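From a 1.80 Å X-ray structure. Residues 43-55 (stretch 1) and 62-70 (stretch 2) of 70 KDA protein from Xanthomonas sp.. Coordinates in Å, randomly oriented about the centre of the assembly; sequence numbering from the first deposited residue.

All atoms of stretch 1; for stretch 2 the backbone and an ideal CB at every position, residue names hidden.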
# COMPACT_ATOMS: atom_id res chain seq x y z
N VAL A 43 18.29 4.29 17.74
CA VAL A 43 18.75 4.18 16.36
C VAL A 43 17.60 3.52 15.59
O VAL A 43 16.93 2.62 16.10
CB VAL A 43 20.06 3.32 16.26
CG1 VAL A 43 20.29 2.84 14.85
CG2 VAL A 43 21.30 4.12 16.73
N ASP A 44 17.35 3.97 14.37
CA ASP A 44 16.31 3.33 13.51
C ASP A 44 17.07 2.26 12.78
O ASP A 44 17.90 2.57 11.98
CB ASP A 44 15.79 4.37 12.53
CG ASP A 44 14.94 3.78 11.40
OD1 ASP A 44 14.61 2.56 11.48
OD2 ASP A 44 14.73 4.52 10.38
N PRO A 45 16.83 0.97 13.08
CA PRO A 45 17.69 -0.02 12.47
C PRO A 45 17.72 -0.08 10.93
O PRO A 45 18.73 -0.56 10.35
CB PRO A 45 17.22 -1.34 13.06
CG PRO A 45 16.63 -0.92 14.40
CD PRO A 45 15.89 0.35 14.03
N ARG A 46 16.61 0.33 10.29
CA ARG A 46 16.58 0.47 8.84
C ARG A 46 17.73 1.34 8.36
O ARG A 46 18.21 1.12 7.26
CB ARG A 46 15.25 1.14 8.43
CG ARG A 46 14.08 0.28 8.89
CD ARG A 46 12.75 0.92 8.58
NE ARG A 46 12.78 2.32 9.07
CZ ARG A 46 11.99 3.28 8.63
NH1 ARG A 46 11.06 2.99 7.73
NH2 ARG A 46 12.22 4.51 9.04
N SER A 47 18.18 2.30 9.16
CA SER A 47 19.14 3.27 8.68
C SER A 47 20.54 2.63 8.76
O SER A 47 21.48 3.15 8.18
CB SER A 47 19.11 4.56 9.52
OG SER A 47 19.55 4.22 10.85
N LEU A 48 20.63 1.46 9.39
CA LEU A 48 21.92 0.75 9.46
C LEU A 48 22.19 -0.03 8.18
O LEU A 48 23.31 -0.55 7.97
CB LEU A 48 21.97 -0.19 10.68
CG LEU A 48 21.81 0.55 12.03
CD1 LEU A 48 21.66 -0.52 13.08
CD2 LEU A 48 22.95 1.48 12.43
N VAL A 49 21.17 -0.16 7.33
CA VAL A 49 21.30 -1.06 6.16
C VAL A 49 21.87 -0.28 4.97
O VAL A 49 21.15 0.20 4.10
CB VAL A 49 19.98 -1.78 5.83
CG1 VAL A 49 20.15 -2.74 4.68
CG2 VAL A 49 19.44 -2.47 7.11
N LYS A 50 23.19 -0.25 4.92
CA LYS A 50 23.93 0.59 4.01
C LYS A 50 25.05 -0.35 3.48
O LYS A 50 25.43 -1.33 4.15
CB LYS A 50 24.60 1.62 4.90
CG LYS A 50 24.28 3.04 4.58
CD LYS A 50 22.81 3.31 4.72
CE LYS A 50 22.53 4.71 4.16
NZ LYS A 50 23.54 5.67 4.70
N GLN A 51 25.65 0.03 2.35
CA GLN A 51 26.88 -0.65 1.90
C GLN A 51 27.85 -0.96 3.06
O GLN A 51 28.15 -0.13 3.89
CB GLN A 51 27.57 0.13 0.77
CG GLN A 51 28.56 -0.72 -0.07
CD GLN A 51 27.86 -1.64 -1.10
OE1 GLN A 51 27.99 -2.87 -1.05
NE2 GLN A 51 27.09 -1.03 -2.02
N GLY A 52 28.31 -2.20 3.13
CA GLY A 52 29.14 -2.63 4.24
C GLY A 52 28.41 -3.46 5.27
O GLY A 52 29.06 -4.21 6.06
N VAL A 53 27.06 -3.39 5.27
CA VAL A 53 26.29 -4.07 6.34
C VAL A 53 26.57 -5.56 6.31
O VAL A 53 26.61 -6.22 7.36
CB VAL A 53 24.75 -3.69 6.31
CG1 VAL A 53 24.08 -4.16 5.02
CG2 VAL A 53 23.99 -4.25 7.53
N ASN A 54 26.82 -6.11 5.12
CA ASN A 54 26.93 -7.57 5.03
C ASN A 54 28.38 -7.95 5.30
O ASN A 54 29.02 -8.45 4.39
CB ASN A 54 26.55 -8.07 3.64
CG ASN A 54 25.05 -7.72 3.26
OD1 ASN A 54 24.75 -7.23 2.14
ND2 ASN A 54 24.15 -8.04 4.15
N SER A 55 28.85 -7.76 6.54
CA SER A 55 30.29 -7.95 6.89
C SER A 55 30.71 -9.42 6.81
O SER A 55 31.89 -9.71 6.72
CB SER A 55 30.61 -7.37 8.26
OG SER A 55 29.61 -7.80 9.19
N UNK A 62 21.82 -12.00 3.21
CA UNK A 62 22.59 -10.91 2.58
C UNK A 62 21.60 -9.82 2.14
O UNK A 62 20.87 -10.04 1.19
CB UNK A 62 23.41 -11.42 1.39
N UNK A 63 21.61 -8.67 2.81
CA UNK A 63 20.70 -7.58 2.41
C UNK A 63 21.06 -7.02 1.05
O UNK A 63 22.23 -6.92 0.70
CB UNK A 63 20.72 -6.46 3.45
N UNK A 64 20.08 -6.54 0.32
CA UNK A 64 20.41 -5.90 -0.95
C UNK A 64 19.63 -4.66 -1.22
O UNK A 64 19.87 -4.02 -2.25
CB UNK A 64 20.19 -6.88 -2.11
N UNK A 65 18.75 -4.26 -0.30
CA UNK A 65 17.96 -3.05 -0.55
C UNK A 65 18.33 -2.04 0.52
O UNK A 65 17.82 -2.11 1.67
CB UNK A 65 16.46 -3.34 -0.54
N UNK A 66 19.21 -1.10 0.14
CA UNK A 66 19.79 -0.25 1.13
C UNK A 66 18.93 0.94 1.38
O UNK A 66 18.32 1.47 0.45
CB UNK A 66 21.20 0.19 0.71
N UNK A 67 18.95 1.37 2.64
CA UNK A 67 18.38 2.62 3.07
C UNK A 67 19.16 3.79 2.49
O UNK A 67 20.37 3.73 2.44
CB UNK A 67 18.35 2.70 4.60
N UNK A 68 18.49 4.87 2.08
CA UNK A 68 19.18 6.07 1.66
C UNK A 68 18.74 7.22 2.55
O UNK A 68 17.54 7.51 2.67
CB UNK A 68 18.91 6.38 0.19
N UNK A 69 19.71 7.87 3.16
CA UNK A 69 19.44 8.92 4.12
C UNK A 69 19.32 10.22 3.33
O UNK A 69 20.29 10.71 2.80
CB UNK A 69 20.53 9.00 5.19
N UNK A 70 18.09 10.75 3.20
CA UNK A 70 17.90 12.01 2.48
C UNK A 70 18.14 13.25 3.34
O UNK A 70 18.33 14.38 2.82
CB UNK A 70 16.48 12.06 1.91

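At position 62 the CA-to-CB bond runs sideways to stretch 1. The Asn54 side chain lies nearby, and a long, flexible side chain could reach it. The deposited residue is Gln62; with chi1 and chi2 both m, its end comes nearer to stretch 1, with OE1 3.4 Å from CB of Asn54.

Position 63 points toward stretch 1. Its ideal CB is 4.0 Å from CG1 of Val49 and 4.4 Å from CG1 of Val53, so the two valines offer an apolar surface that an aliphatic or aromatic side chain could cover. Phe63 occupies it: CB packs 3.9 Å from CG1 of Val49, and CD2 lies 3.9 Å from CG1 of Val53, both methyl groups meeting the ring obliquely. The side chain of Asn54 sits beside the backbone here, but its amide is probably turned over in the model, leaving its polar pairing open.

Positions 64 and 65 direct their CB atoms away, with nothing of stretch 1 within 5.5 Å, so stretch 1 scarcely restricts the choice. They are Asn64, whose amide is hydrogen-bonded elsewhere in the structure, and Ala65, whose carbonyl O, rather than its methyl, approaches CG1 of Val49 at 3.9 Å.

At position 66 CA-to-CB points sideways along the Lys50–Val53 type II turn, the ideal CB being 3.4 Å from O of Val49 and 4.3 Å from CA of Lys50. A flat side chain could lie along the turn, and a polar tip could reach beyond it; a long aliphatic chain would also find contacts. Tyr66 takes the m rotamer and places one ring face against the backbone, with CD1 3.6 Å from C of Lys50. The ring edge meets Val53, whose CG1 is 3.8 Å from CE1 of Tyr66. At the tip, OH of Tyr66 hydrogen-bonds water 2 at 3.1 Å; this water also accepts from N of Gly52 and N of Asn54, linking the ring to the turn.

Position 67 points toward the 3-10 segment. Its ideal CB is a tight 3.1 Å from O of Arg46. CA of Ser47, at 4.2 Å from that CB, and the Arg46 side chain lie close by, so a flat apolar group could pack against them, and other apolar groups might also fit. Phe67 adopts chi1 t and lays its ring face beneath CA of Ser47, 3.9 Å from the ring centroid in a CH-pi contact, while CE1 lies over one face of the Arg46 guanidinium, which is itself salt-bridged to Asp44. The backbone anchors the residue: N of Phe67 donates to O of Val49 at 2.9 Å.

Position 68 points away and is little restricted by stretch 1; it is Val68.

Position 69 turns toward stretch 1 again, its ideal CB 4.5 Å from NZ of Lys50, where an acidic or neutral polar group would suit the charge. Asp69 is found, but the link runs through its backbone: water 1 accepts from N of Asp69 and NZ of Lys50, each at 2.9 Å, while OD1 is hydrogen-bonded just outside the stretches.

Position 70 is out of reach, and Leu70 makes no contact with stretch 1.

Stretch 2 62-70: QFNAYFVDL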
# COMPACT_ATOMS: atom_id res chain seq x y z
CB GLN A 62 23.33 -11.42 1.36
CG GLN A 62 24.23 -12.58 1.75
CD GLN A 62 25.37 -12.08 2.64
OE1 GLN A 62 25.99 -11.10 2.32
NE2 GLN A 62 25.64 -12.76 3.74
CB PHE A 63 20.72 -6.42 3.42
CG PHE A 63 20.34 -6.82 4.82
CD1 PHE A 63 19.01 -7.23 5.12
CD2 PHE A 63 21.31 -6.82 5.87
CE1 PHE A 63 18.64 -7.58 6.43
CE2 PHE A 63 20.95 -7.23 7.18
CZ PHE A 63 19.60 -7.59 7.47
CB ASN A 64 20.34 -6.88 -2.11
CG ASN A 64 18.92 -7.29 -2.43
OD1 ASN A 64 17.98 -6.66 -2.00
ND2 ASN A 64 18.77 -8.35 -3.19
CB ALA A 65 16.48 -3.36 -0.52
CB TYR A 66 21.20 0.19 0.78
CG TYR A 66 22.17 -0.96 0.66
CD1 TYR A 66 22.34 -1.89 1.68
CD2 TYR A 66 22.92 -1.14 -0.49
CE1 TYR A 66 23.24 -2.97 1.56
CE2 TYR A 66 23.82 -2.23 -0.62
CZ TYR A 66 23.99 -3.11 0.43
OH TYR A 66 24.86 -4.20 0.34
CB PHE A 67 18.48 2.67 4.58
CG PHE A 67 17.72 3.77 5.22
CD1 PHE A 67 16.31 3.66 5.46
CD2 PHE A 67 18.37 4.92 5.57
CE1 PHE A 67 15.59 4.67 6.09
CE2 PHE A 67 17.68 5.93 6.27
CZ PHE A 67 16.27 5.81 6.51
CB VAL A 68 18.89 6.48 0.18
CG1 VAL A 68 19.55 7.84 -0.11
CG2 VAL A 68 19.46 5.43 -0.73
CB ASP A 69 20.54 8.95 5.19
CG ASP A 69 20.32 10.05 6.23
OD1 ASP A 69 19.40 10.90 6.06
OD2 ASP A 69 21.09 10.10 7.19
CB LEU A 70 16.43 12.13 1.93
CG LEU A 70 16.16 10.91 1.03
CD1 LEU A 70 14.66 10.80 0.73
CD2 LEU A 70 17.06 10.94 -0.24
O HOH W 1 22.51 7.49 2.76
O HOH W 2 27.20 -4.52 2.40
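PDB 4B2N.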